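Local coordinates for protein 1-acyl-sn-glycerol-3-phosphate acyltransferase (Thermotoga maritima, PDB 5KYM) that probably transfers an acyl chain to lysophosphatidic acid at the membrane, as a 1-acyl-sn-glycerol-3-phosphate acyltransferase of the HX4D family, at residues A[169-174]-A[221-226]; A[77-82]-A[177-182]; A[83-88]-A[187-192]. All blocks are in the same frame, centred on the assembly; numbering follows the deposited sequence.

Contact 1 of 3, residues A[169-174]-A[221-226]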
ATOM      1  N   LYS A 169     -12.177  -8.739   8.089  1.00 61.31           N
ATOM      2  CA  LYS A 169     -12.749 -10.039   7.732  1.00 64.36           C
ATOM      3  C   LYS A 169     -12.091 -11.139   8.613  1.00 66.99           C
ATOM      4  O   LYS A 169     -10.927 -11.054   8.986  1.00 66.17           O
ATOM      5  CB  LYS A 169     -12.609 -10.339   6.201  1.00 64.74           C
ATOM      6  CG  LYS A 169     -13.390  -9.461   5.186  1.00 67.94           C
ATOM      7  CD  LYS A 169     -14.875  -9.125   5.576  1.00 73.10           C
ATOM      8  CE  LYS A 169     -15.452  -7.849   4.901  1.00 76.38           C
ATOM      9  NZ  LYS A 169     -15.065  -6.447   5.427  1.00 72.14           N
ATOM     10  N   LYS A 170     -12.868 -12.150   8.987  1.00 73.00           N
ATOM     11  CA  LYS A 170     -12.384 -13.300   9.774  1.00 74.86           C
ATOM     12  C   LYS A 170     -11.283 -14.012   8.989  1.00 71.16           C
ATOM     13  O   LYS A 170     -11.327 -14.114   7.784  1.00 68.04           O
ATOM     14  CB  LYS A 170     -13.576 -14.244  10.133  1.00 83.22           C
ATOM     15  CG  LYS A 170     -13.287 -15.568  10.868  1.00 88.61           C
ATOM     16  CD  LYS A 170     -14.034 -16.743  10.198  1.00 96.59           C
ATOM     17  CE  LYS A 170     -14.307 -17.936  11.113  1.00100.63           C
ATOM     18  NZ  LYS A 170     -13.053 -18.395  11.769  1.00103.90           N
ATOM     19  N   ASP A 171     -10.290 -14.488   9.706  1.00 72.78           N
ATOM     20  CA  ASP A 171      -9.060 -15.110   9.161  1.00 73.81           C
ATOM     21  C   ASP A 171      -8.191 -14.163   8.336  1.00 68.88           C
ATOM     22  O   ASP A 171      -7.304 -14.642   7.626  1.00 69.81           O
ATOM     23  CB  ASP A 171      -9.344 -16.424   8.378  1.00 74.49           C
ATOM     24  CG  ASP A 171     -10.030 -17.517   9.246  1.00 80.18           C
ATOM     25  OD1 ASP A 171      -9.782 -17.635  10.484  1.00 81.86           O
ATOM     26  OD2 ASP A 171     -10.822 -18.296   8.669  1.00 85.33           O
ATOM     27  N   SER A 172      -8.382 -12.844   8.453  1.00 63.59           N
ATOM     28  CA  SER A 172      -7.626 -11.887   7.625  1.00 59.78           C
ATOM     29  C   SER A 172      -6.156 -11.830   8.052  1.00 60.05           C
ATOM     30  O   SER A 172      -5.261 -11.860   7.211  1.00 59.64           O
ATOM     31  CB  SER A 172      -8.282 -10.522   7.587  1.00 57.82           C
ATOM     32  OG  SER A 172      -8.503  -9.934   8.860  1.00 59.57           O
ATOM     33  N   LEU A 173      -5.902 -11.865   9.359  1.00 62.11           N
ATOM     34  CA  LEU A 173      -4.521 -11.975   9.867  1.00 62.81           C
ATOM     35  C   LEU A 173      -3.875 -13.359   9.901  1.00 61.55           C
ATOM     36  O   LEU A 173      -2.734 -13.494  10.291  1.00 63.27           O
ATOM     37  CB  LEU A 173      -4.368 -11.265  11.233  1.00 61.36           C
ATOM     38  CG  LEU A 173      -4.080  -9.809  10.832  1.00 59.95           C
ATOM     39  CD1 LEU A 173      -5.288  -9.014  11.208  1.00 61.21           C
ATOM     40  CD2 LEU A 173      -2.782  -9.288  11.398  1.00 60.48           C
ATOM     41  N   MET A 174      -4.533 -14.356   9.390  1.00 63.94           N
ATOM     42  CA  MET A 174      -3.902 -15.655   9.291  1.00 67.23           C
ATOM     43  C   MET A 174      -2.519 -15.603   8.635  1.00 66.80           C
ATOM     44  O   MET A 174      -1.663 -16.376   9.056  1.00 70.78           O
ATOM     45  CB  MET A 174      -4.813 -16.659   8.579  1.00 71.04           C
ATOM     46  CG  MET A 174      -4.429 -18.106   8.870  1.00 73.29           C
ATOM     47  SD  MET A 174      -4.425 -18.568  10.631  1.00 73.70           S
ATOM     48  CE  MET A 174      -6.165 -18.430  11.090  1.00 70.82           C
ATOM     49  N   SER A 221      -2.824 -15.884  21.694  1.00 56.79           N
ATOM     50  CA  SER A 221      -3.406 -17.230  21.624  1.00 56.21           C
ATOM     51  C   SER A 221      -4.064 -17.638  20.342  1.00 56.08           C
ATOM     52  O   SER A 221      -4.144 -18.809  20.136  1.00 61.73           O
ATOM     53  CB  SER A 221      -4.395 -17.465  22.713  1.00 60.39           C
ATOM     54  OG  SER A 221      -4.623 -16.301  23.474  1.00 68.17           O
ATOM     55  N   SER A 222      -4.472 -16.714  19.464  1.00 55.34           N
ATOM     56  CA  SER A 222      -5.058 -17.049  18.139  1.00 52.97           C
ATOM     57  C   SER A 222      -5.016 -15.950  17.135  1.00 53.37           C
ATOM     58  O   SER A 222      -4.782 -14.825  17.459  1.00 51.17           O
ATOM     59  CB  SER A 222      -6.527 -17.393  18.287  1.00 52.46           C
ATOM     60  OG  SER A 222      -7.269 -16.274  18.759  1.00 49.51           O
ATOM     61  N   GLU A 223      -5.314 -16.300  15.888  1.00 61.58           N
ATOM     62  CA  GLU A 223      -5.504 -15.341  14.779  1.00 62.48           C
ATOM     63  C   GLU A 223      -6.542 -14.331  15.128  1.00 63.93           C
ATOM     64  O   GLU A 223      -6.384 -13.159  14.818  1.00 70.65           O
ATOM     65  CB  GLU A 223      -5.976 -16.054  13.512  1.00 64.81           C
ATOM     66  CG  GLU A 223      -6.129 -15.123  12.299  1.00 67.68           C
ATOM     67  CD  GLU A 223      -7.444 -14.357  12.230  1.00 69.14           C
ATOM     68  OE1 GLU A 223      -8.366 -14.738  13.006  1.00 74.06           O
ATOM     69  OE2 GLU A 223      -7.570 -13.403  11.397  1.00 63.13           O
ATOM     70  N   GLU A 224      -7.629 -14.796  15.720  1.00 66.49           N
ATOM     71  CA  GLU A 224      -8.745 -13.945  16.073  1.00 67.20           C
ATOM     72  C   GLU A 224      -8.416 -12.898  17.127  1.00 64.85           C
ATOM     73  O   GLU A 224      -9.045 -11.867  17.137  1.00 67.78           O
ATOM     74  CB  GLU A 224      -9.912 -14.815  16.543  1.00 71.57           C
ATOM     75  CG  GLU A 224     -11.283 -14.195  16.423  1.00 72.19           C
ATOM     76  CD  GLU A 224     -12.061 -14.357  17.707  1.00 74.43           C
ATOM     77  OE1 GLU A 224     -12.774 -15.383  17.828  1.00 76.46           O
ATOM     78  OE2 GLU A 224     -11.879 -13.472  18.602  1.00 74.43           O
ATOM     79  N   GLU A 225      -7.441 -13.152  17.989  1.00 64.70           N
ATOM     80  CA  GLU A 225      -7.098 -12.248  19.091  1.00 67.37           C
ATOM     81  C   GLU A 225      -6.131 -11.162  18.616  1.00 64.49           C
ATOM     82  O   GLU A 225      -6.171 -10.020  19.072  1.00 65.75           O
ATOM     83  CB  GLU A 225      -6.515 -13.043  20.255  1.00 73.13           C
ATOM     84  CG  GLU A 225      -6.195 -12.221  21.512  1.00 85.45           C
ATOM     85  CD  GLU A 225      -5.289 -12.964  22.503  1.00 94.92           C
ATOM     86  OE1 GLU A 225      -5.767 -14.057  22.868  1.00101.12           O
ATOM     87  OE2 GLU A 225      -4.164 -12.474  22.917  1.00 93.36           O
ATOM     88  N   LEU A 226      -5.239 -11.549  17.731  1.00 62.99           N
ATOM     89  CA  LEU A 226      -4.274 -10.656  17.052  1.00 60.65           C
ATOM     90  C   LEU A 226      -4.987  -9.656  16.191  1.00 59.45           C
ATOM     91  O   LEU A 226      -4.659  -8.457  16.187  1.00 56.48           O
ATOM     92  CB  LEU A 226      -3.324 -11.511  16.147  1.00 58.30           C
ATOM     93  CG  LEU A 226      -2.426 -10.821  15.130  1.00 55.64           C
ATOM     94  CD1 LEU A 226      -1.430  -9.880  15.758  1.00 53.95           C
ATOM     95  CD2 LEU A 226      -1.676 -11.870  14.352  1.00 56.33           C
TER

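Contact 2 of 3, residues A[77-82]-A[177-182]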
ATOM      1  N   ASN A  77      11.656  -8.491   7.048  1.00 53.64           N
ATOM      2  CA  ASN A  77      10.390  -8.183   6.385  1.00 52.48           C
ATOM      3  C   ASN A  77       9.249  -8.055   7.422  1.00 52.75           C
ATOM      4  O   ASN A  77       9.449  -8.276   8.618  1.00 50.94           O
ATOM      5  CB  ASN A  77      10.071  -9.210   5.289  1.00 52.57           C
ATOM      6  CG  ASN A  77       9.763 -10.558   5.838  1.00 52.42           C
ATOM      7  OD1 ASN A  77      10.215 -10.871   6.940  1.00 52.46           O
ATOM      8  ND2 ASN A  77       8.967 -11.360   5.094  1.00 51.13           N
ATOM      9  N   PHE A  78       8.055  -7.685   6.956  1.00 51.26           N
ATOM     10  CA  PHE A  78       6.911  -7.474   7.841  1.00 51.68           C
ATOM     11  C   PHE A  78       5.617  -7.528   7.029  1.00 51.12           C
ATOM     12  O   PHE A  78       5.659  -7.677   5.805  1.00 52.53           O
ATOM     13  CB  PHE A  78       7.064  -6.169   8.664  1.00 50.79           C
ATOM     14  CG  PHE A  78       7.520  -5.002   7.866  1.00 51.31           C
ATOM     15  CD1 PHE A  78       6.617  -4.281   7.095  1.00 53.00           C
ATOM     16  CD2 PHE A  78       8.858  -4.617   7.855  1.00 50.24           C
ATOM     17  CE1 PHE A  78       7.064  -3.183   6.309  1.00 53.26           C
ATOM     18  CE2 PHE A  78       9.277  -3.518   7.106  1.00 50.21           C
ATOM     19  CZ  PHE A  78       8.390  -2.794   6.334  1.00 49.43           C
ATOM     20  N   ILE A  79       4.468  -7.481   7.708  1.00 48.70           N
ATOM     21  CA  ILE A  79       3.193  -7.423   7.032  1.00 46.26           C
ATOM     22  C   ILE A  79       2.525  -6.120   7.403  1.00 44.98           C
ATOM     23  O   ILE A  79       2.124  -5.961   8.534  1.00 45.47           O
ATOM     24  CB  ILE A  79       2.271  -8.554   7.435  1.00 46.88           C
ATOM     25  CG1 ILE A  79       2.914  -9.884   7.200  1.00 47.14           C
ATOM     26  CG2 ILE A  79       0.981  -8.474   6.606  1.00 47.98           C
ATOM     27  CD1 ILE A  79       2.230 -10.975   8.021  1.00 48.25           C
ATOM     28  N   VAL A  80       2.398  -5.188   6.435  1.00 44.07           N
ATOM     29  CA  VAL A  80       1.748  -3.880   6.676  1.00 40.20           C
ATOM     30  C   VAL A  80       0.284  -4.189   6.722  1.00 37.45           C
ATOM     31  O   VAL A  80      -0.228  -4.849   5.860  1.00 35.19           O
ATOM     32  CB  VAL A  80       2.090  -2.809   5.605  1.00 39.43           C
ATOM     33  CG1 VAL A  80       1.403  -1.493   5.931  1.00 39.72           C
ATOM     34  CG2 VAL A  80       3.569  -2.565   5.548  1.00 38.71           C
ATOM     35  N   VAL A  81      -0.364  -3.767   7.777  1.00 36.95           N
ATOM     36  CA  VAL A  81      -1.760  -3.939   7.892  1.00 38.66           C
ATOM     37  C   VAL A  81      -2.380  -2.566   8.035  1.00 39.03           C
ATOM     38  O   VAL A  81      -2.116  -1.839   8.988  1.00 36.88           O
ATOM     39  CB  VAL A  81      -2.100  -4.907   9.014  1.00 40.18           C
ATOM     40  CG1 VAL A  81      -3.612  -4.915   9.349  1.00 41.53           C
ATOM     41  CG2 VAL A  81      -1.631  -6.306   8.605  1.00 40.31           C
ATOM     42  N   ALA A  82      -3.200  -2.215   7.044  1.00 41.03           N
ATOM     43  CA  ALA A  82      -3.722  -0.866   6.932  1.00 41.86           C
ATOM     44  C   ALA A  82      -5.205  -0.893   6.676  1.00 42.29           C
ATOM     45  O   ALA A  82      -5.694  -1.842   6.058  1.00 44.15           O
ATOM     46  CB  ALA A  82      -2.988  -0.115   5.826  1.00 40.59           C
ATOM     47  N   VAL A 177      -0.148 -15.062  11.678  1.00 60.83           N
ATOM     48  CA  VAL A 177      -0.202 -16.228  12.557  1.00 60.27           C
ATOM     49  C   VAL A 177       0.602 -17.393  12.067  1.00 57.44           C
ATOM     50  O   VAL A 177       1.366 -17.922  12.820  1.00 57.04           O
ATOM     51  CB  VAL A 177      -1.661 -16.638  12.853  1.00 60.65           C
ATOM     52  CG1 VAL A 177      -1.823 -18.112  12.932  1.00 61.78           C
ATOM     53  CG2 VAL A 177      -2.049 -16.007  14.146  1.00 62.25           C
ATOM     54  N   LYS A 178       0.450 -17.739  10.805  1.00 59.04           N
ATOM     55  CA  LYS A 178       1.102 -18.945  10.192  1.00 63.84           C
ATOM     56  C   LYS A 178       2.538 -18.739   9.723  1.00 61.39           C
ATOM     57  O   LYS A 178       3.151 -19.683   9.270  1.00 65.90           O
ATOM     58  CB  LYS A 178       0.270 -19.506   8.999  1.00 68.31           C
ATOM     59  CG  LYS A 178      -0.887 -20.396   9.428  1.00 72.80           C
ATOM     60  CD  LYS A 178      -1.724 -20.874   8.249  1.00 80.34           C
ATOM     61  CE  LYS A 178      -2.867 -21.789   8.711  1.00 88.57           C
ATOM     62  NZ  LYS A 178      -2.471 -22.859   9.682  1.00 90.79           N
ATOM     63  N   THR A 179       3.048 -17.515   9.750  1.00 58.26           N
ATOM     64  CA  THR A 179       4.435 -17.236   9.358  1.00 55.76           C
ATOM     65  C   THR A 179       5.268 -16.707  10.485  1.00 55.09           C
ATOM     66  O   THR A 179       6.491 -16.700  10.357  1.00 58.53           O
ATOM     67  CB  THR A 179       4.536 -16.170   8.230  1.00 54.35           C
ATOM     68  OG1 THR A 179       4.044 -14.883   8.655  1.00 50.38           O
ATOM     69  CG2 THR A 179       3.752 -16.618   7.022  1.00 55.01           C
ATOM     70  N   GLY A 180       4.630 -16.196  11.534  1.00 53.08           N
ATOM     71  CA  GLY A 180       5.338 -15.487  12.575  1.00 51.53           C
ATOM     72  C   GLY A 180       6.065 -14.203  12.217  1.00 50.94           C
ATOM     73  O   GLY A 180       6.835 -13.692  13.054  1.00 49.72           O
ATOM     74  N   VAL A 181       5.805 -13.617  11.035  1.00 51.62           N
ATOM     75  CA  VAL A 181       6.444 -12.307  10.716  1.00 51.92           C
ATOM     76  C   VAL A 181       5.652 -11.165  11.408  1.00 50.18           C
ATOM     77  O   VAL A 181       4.423 -11.255  11.581  1.00 49.93           O
ATOM     78  CB  VAL A 181       6.734 -12.017   9.196  1.00 51.15           C
ATOM     79  CG1 VAL A 181       6.507 -13.245   8.284  1.00 50.95           C
ATOM     80  CG2 VAL A 181       5.958 -10.817   8.687  1.00 50.17           C
ATOM     81  N   PRO A 182       6.349 -10.094  11.786  1.00 48.53           N
ATOM     82  CA  PRO A 182       5.689  -9.000  12.477  1.00 49.75           C
ATOM     83  C   PRO A 182       4.750  -8.182  11.611  1.00 49.81           C
ATOM     84  O   PRO A 182       5.045  -7.897  10.460  1.00 50.88           O
ATOM     85  CB  PRO A 182       6.833  -8.109  12.973  1.00 50.04           C
ATOM     86  CG  PRO A 182       8.085  -8.653  12.384  1.00 49.31           C
ATOM     87  CD  PRO A 182       7.789  -9.885  11.614  1.00 48.43           C
TER

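Contact 3 of 3, residues A[83-88]-A[187-192]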
ATOM      1  N   ASN A  83      -5.916   0.156   7.131  1.00 42.45           N
ATOM      2  CA  ASN A  83      -7.274   0.483   6.617  1.00 42.23           C
ATOM      3  C   ASN A  83      -7.176   0.886   5.127  1.00 42.79           C
ATOM      4  O   ASN A  83      -6.111   1.321   4.631  1.00 40.26           O
ATOM      5  CB  ASN A  83      -7.979   1.555   7.415  1.00 40.45           C
ATOM      6  CG  ASN A  83      -7.284   2.891   7.348  1.00 41.67           C
ATOM      7  OD1 ASN A  83      -6.126   2.987   7.702  1.00 46.82           O
ATOM      8  ND2 ASN A  83      -7.979   3.943   6.925  1.00 42.23           N
ATOM      9  N   HIS A  84      -8.291   0.712   4.431  1.00 44.80           N
ATOM     10  CA  HIS A  84      -8.326   0.856   2.965  1.00 46.01           C
ATOM     11  C   HIS A  84      -9.472   1.753   2.531  1.00 48.45           C
ATOM     12  O   HIS A  84     -10.644   1.490   2.870  1.00 50.85           O
ATOM     13  CB  HIS A  84      -8.553  -0.504   2.349  1.00 45.26           C
ATOM     14  CG  HIS A  84      -8.175  -0.594   0.917  1.00 42.20           C
ATOM     15  ND1 HIS A  84      -7.341   0.305   0.317  1.00 39.33           N
ATOM     16  CD2 HIS A  84      -8.519  -1.491  -0.025  1.00 41.84           C
ATOM     17  CE1 HIS A  84      -7.152  -0.050  -0.931  1.00 40.10           C
ATOM     18  NE2 HIS A  84      -7.871  -1.131  -1.175  1.00 41.37           N
ATOM     19  N   GLN A  85      -9.154   2.839   1.853  1.00 47.19           N
ATOM     20  CA  GLN A  85     -10.198   3.812   1.538  1.00 47.30           C
ATOM     21  C   GLN A  85      -9.961   4.558   0.220  1.00 47.11           C
ATOM     22  O   GLN A  85     -10.583   5.588  -0.012  1.00 50.77           O
ATOM     23  CB  GLN A  85     -10.340   4.805   2.718  1.00 45.39           C
ATOM     24  CG  GLN A  85      -9.181   5.809   2.872  1.00 43.19           C
ATOM     25  CD  GLN A  85      -9.395   6.810   3.985  1.00 42.12           C
ATOM     26  OE1 GLN A  85      -8.842   7.907   3.938  1.00 39.17           O
ATOM     27  NE2 GLN A  85     -10.211   6.445   4.987  1.00 42.46           N
ATOM     28  N   SER A  86      -9.075   4.037  -0.632  1.00 44.84           N
ATOM     29  CA  SER A  86      -8.791   4.632  -1.929  1.00 44.40           C
ATOM     30  C   SER A  86      -7.894   3.761  -2.783  1.00 44.04           C
ATOM     31  O   SER A  86      -7.109   3.017  -2.258  1.00 43.67           O
ATOM     32  CB  SER A  86      -8.142   6.004  -1.728  1.00 42.08           C
ATOM     33  OG  SER A  86      -7.780   6.529  -2.972  1.00 41.25           O
ATOM     34  N   LEU A  87      -7.957   3.890  -4.091  1.00 47.63           N
ATOM     35  CA  LEU A  87      -6.873   3.275  -4.914  1.00 50.93           C
ATOM     36  C   LEU A  87      -5.513   3.815  -4.532  1.00 45.50           C
ATOM     37  O   LEU A  87      -4.548   3.088  -4.587  1.00 45.50           O
ATOM     38  CB  LEU A  87      -7.040   3.496  -6.416  1.00 58.64           C
ATOM     39  CG  LEU A  87      -8.285   2.819  -7.049  1.00 70.40           C
ATOM     40  CD1 LEU A  87      -8.267   3.177  -8.547  1.00 76.40           C
ATOM     41  CD2 LEU A  87      -8.480   1.295  -6.809  1.00 69.89           C
ATOM     42  N   MET A  88      -5.438   5.081  -4.148  1.00 41.16           N
ATOM     43  CA  MET A  88      -4.191   5.694  -3.850  1.00 40.78           C
ATOM     44  C   MET A  88      -3.489   5.091  -2.613  1.00 40.70           C
ATOM     45  O   MET A  88      -2.290   5.362  -2.375  1.00 39.15           O
ATOM     46  CB  MET A  88      -4.368   7.214  -3.675  1.00 42.04           C
ATOM     47  CG  MET A  88      -4.770   7.971  -4.931  1.00 42.21           C
ATOM     48  SD  MET A  88      -3.757   7.643  -6.404  1.00 42.78           S
ATOM     49  CE  MET A  88      -2.257   8.514  -5.843  1.00 43.00           C
ATOM     50  N   SER A 187      -2.357   3.476   9.813  1.00 37.99           N
ATOM     51  CA  SER A 187      -3.651   4.096   9.661  1.00 37.10           C
ATOM     52  C   SER A 187      -3.517   5.182   8.609  1.00 37.18           C
ATOM     53  O   SER A 187      -2.588   6.007   8.667  1.00 35.98           O
ATOM     54  CB  SER A 187      -4.072   4.738  10.960  1.00 37.58           C
ATOM     55  OG  SER A 187      -3.981   3.862  12.057  1.00 37.31           O
ATOM     56  N   ILE A 188      -4.448   5.193   7.655  1.00 37.19           N
ATOM     57  CA  ILE A 188      -4.434   6.104   6.503  1.00 36.15           C
ATOM     58  C   ILE A 188      -5.650   7.002   6.635  1.00 38.89           C
ATOM     59  O   ILE A 188      -6.796   6.489   6.817  1.00 40.16           O
ATOM     60  CB  ILE A 188      -4.623   5.322   5.217  1.00 35.26           C
ATOM     61  CG1 ILE A 188      -3.449   4.350   4.992  1.00 35.01           C
ATOM     62  CG2 ILE A 188      -4.776   6.280   4.030  1.00 35.36           C
ATOM     63  CD1 ILE A 188      -3.525   3.507   3.719  1.00 34.49           C
ATOM     64  N   TRP A 189      -5.449   8.324   6.573  1.00 38.63           N
ATOM     65  CA  TRP A 189      -6.575   9.207   6.467  1.00 38.85           C
ATOM     66  C   TRP A 189      -6.400  10.288   5.456  1.00 38.90           C
ATOM     67  O   TRP A 189      -5.428  10.979   5.499  1.00 38.78           O
ATOM     68  CB  TRP A 189      -6.811   9.884   7.767  1.00 40.79           C
ATOM     69  CG  TRP A 189      -8.083  10.703   7.696  1.00 43.10           C
ATOM     70  CD1 TRP A 189      -8.213  12.024   7.732  1.00 42.41           C
ATOM     71  CD2 TRP A 189      -9.400  10.175   7.556  1.00 45.21           C
ATOM     72  NE1 TRP A 189      -9.526  12.376   7.641  1.00 44.06           N
ATOM     73  CE2 TRP A 189     -10.284  11.253   7.513  1.00 44.94           C
ATOM     74  CE3 TRP A 189      -9.905   8.869   7.455  1.00 45.71           C
ATOM     75  CZ2 TRP A 189     -11.645  11.099   7.342  1.00 47.01           C
ATOM     76  CZ3 TRP A 189     -11.262   8.708   7.286  1.00 47.12           C
ATOM     77  CH2 TRP A 189     -12.119   9.820   7.223  1.00 48.38           C
ATOM     78  N   GLY A 190      -7.382  10.468   4.582  1.00 41.97           N
ATOM     79  CA  GLY A 190      -7.363  11.481   3.504  1.00 42.10           C
ATOM     80  C   GLY A 190      -7.282  10.995   2.042  1.00 40.11           C
ATOM     81  O   GLY A 190      -7.597  11.732   1.150  1.00 38.97           O
ATOM     82  N   THR A 191      -6.848   9.784   1.798  1.00 39.25           N
ATOM     83  CA  THR A 191      -6.825   9.289   0.479  1.00 41.71           C
ATOM     84  C   THR A 191      -8.269   9.109   0.016  1.00 45.57           C
ATOM     85  O   THR A 191      -8.551   9.194  -1.189  1.00 44.50           O
ATOM     86  CB  THR A 191      -6.070   7.956   0.343  1.00 42.76           C
ATOM     87  OG1 THR A 191      -6.607   6.963   1.243  1.00 45.14           O
ATOM     88  CG2 THR A 191      -4.677   8.144   0.621  1.00 42.97           C
ATOM     89  N   TYR A 192      -9.182   8.861   0.951  1.00 47.64           N
ATOM     90  CA  TYR A 192     -10.612   8.808   0.600  1.00 51.74           C
ATOM     91  C   TYR A 192     -11.199  10.131   0.029  1.00 53.65           C
ATOM     92  O   TYR A 192     -12.013  10.091  -0.877  1.00 53.82           O
ATOM     93  CB  TYR A 192     -11.451   8.278   1.779  1.00 51.69           C
ATOM     94  CG  TYR A 192     -12.913   8.524   1.628  1.00 51.61           C
ATOM     95  CD1 TYR A 192     -13.704   7.705   0.817  1.00 55.87           C
ATOM     96  CD2 TYR A 192     -13.518   9.593   2.238  1.00 52.46           C
ATOM     97  CE1 TYR A 192     -15.061   7.948   0.620  1.00 53.89           C
ATOM     98  CE2 TYR A 192     -14.895   9.812   2.086  1.00 52.23           C
ATOM     99  CZ  TYR A 192     -15.633   8.969   1.278  1.00 53.48           C
ATOM    100  OH  TYR A 192     -16.949   9.156   1.110  1.00 58.33           O
TER

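Contact 1 of 3, residues A[169-174]-A[221-226]
Glu-223 reaches from the first turn of helix 223-243 into the loop just before helix 174-177. Segment 169-174 begins with a type II beta turn, Lys-169 to Ser-172. Ser-222 is the N-cap of the longer helix, and its OG accepts a weak capping bond from Glu-225 N.

The tight part lies around the Glu-223 chain. CG stands anti to the backbone N (chi1 -177°), against Met-174. A bend at chi2 then turns CD toward the loop backbone. OE2 takes a weak hydrogen bond from Leu-173 N at 3.0 Å. Met-174 crosses this chain at about a right angle, its CE 3.4 Å from Glu-223 CB. Deeper in, Leu-173 CD2 packs against Leu-226 CG at 4.1 Å, also crosswise.

The Asp-171 and Lys-170 side is looser and nearer to solvent. Asp-171 OD1 comes to 4.1 Å from Glu-223 OE1, a pairing of like charges that probably costs some energy. Each has a positive partner that would offset it. Arg-227, one turn on, makes a salt bridge with Glu-223 OE1. Asp-171 OD1 makes a salt bridge with its neighbour, Lys-170 NZ, at 3.6 Å.

Contact 2 of 3, residues A[77-82]-A[177-182]
Ile-79 N gives a hydrogen bond to Pro-182 O (2.8 Å, 160° at the hydrogen) where the chain directions of 77-79 and 179-182 stand 91° apart. Phe-78 and Pro-182 have the nearest CA atoms, at 5.0 Å.

The apolar side-chain contact is between Val-181 and Ile-79. Val-181 CG2 meets Ile-79 CG1 at 3.5 Å, and the two side chains cross at about a right angle. The same methyl lies against the backbone at Phe-78 CA. The Ile-79 chain runs on past CG1 (chi2 160°), which lays CD1 beside this methyl too, at 3.8 Å.

The bond to Pro-182 stands at the mouth of a parallel strand pair. Beyond it, strands 79-82 and 183-189 lie side by side in the central sheet, and Ile-79 and Val-81 pair with Leu-184. Helix 174-177 is on the connection from strand 151-153, which passes over strand 79-82 to reach 183-189.

On the way in, Thr-179 forms an ST turn. Its OG1 accepts from Val-181 N at 3.2 Å and also bonds to Ile-175 O. Asn-77 flanks Val-181, and its ND2 bonds to Val-149 O and Leu-145 O. The Pro-182 ring sits by the Asn-77 carbonyl, CD 3.8 Å from O.

Contact 3 of 3, residues A[83-88]-A[187-192]
Asn-83 and Gln-85 both use side-chain amides to hold the backbone of 187-192. The Asn-83 amide bonds both the N-H and the C=O of Ile-188, as a neighbouring strand would. Its OD1 accepts from Ile-188 N at 2.8 Å, on a lone pair. Its ND2 gives to Ile-188 O, also at 2.8 Å, in a nearly straight bond (179°) that lies in the amide plane. The two bonds fix how the amide is turned.

Gln-85 OE1 takes two N-H groups. Gly-190 N comes nearly along the C=O axis at 3.0 Å, and Tyr-192 N comes from above the carbonyl plane at 3.2 Å. The chain is extended beyond CG, with Thr-191 OG1 3.3 Å from CG and Tyr-192 CB 3.4 Å from CD. NE2 lies 3.4 Å from Trp-189 CZ3. An alanine in place of this glutamine would probably leave the N-H groups of Gly-190 and Tyr-192 without their shared acceptor and open a gap beside Tyr-192 CB. Ser-86 CB packs on Thr-191 O at 3.3 Å.

The segment 83-88 holds most of the HX4D motif, His-84 to Asp-89, the signature of this acyltransferase family. Ser-86 OG caps the turn ahead by accepting from Met-88 N, and bonds to Ile-195 O as well. Asp-89 is the second shell. Its OD1 bonds to Thr-191 OG1, and its OD2 takes His-84 ND1 and Gln-85 N.

How the contacts relate
From the N terminus the chain first meets 77-82 and, directly after it, 83-88. These open contacts 2 and 3. Next comes 169-174, which opens contact 1. At 177-182 the chain returns to close contact 2, a loop of 94 residues between segments. Contact 3 closes at 187-192 and contact 1 at 221-226. Each pair of contacts therefore crosses, and none nests. Contact 2 marks the start of neighbouring strands 79-82 and 183-189, and contact 3 their far ends. Ala-82 CB and Ile-188 CD1 touch between the two, 4.2 Å apart. Contact 1 joins helix 223-243 to the loop before helix 174-177. It touches contact 2 through Glu-223 CA and Val-177 CG2, 3.6 Å apart.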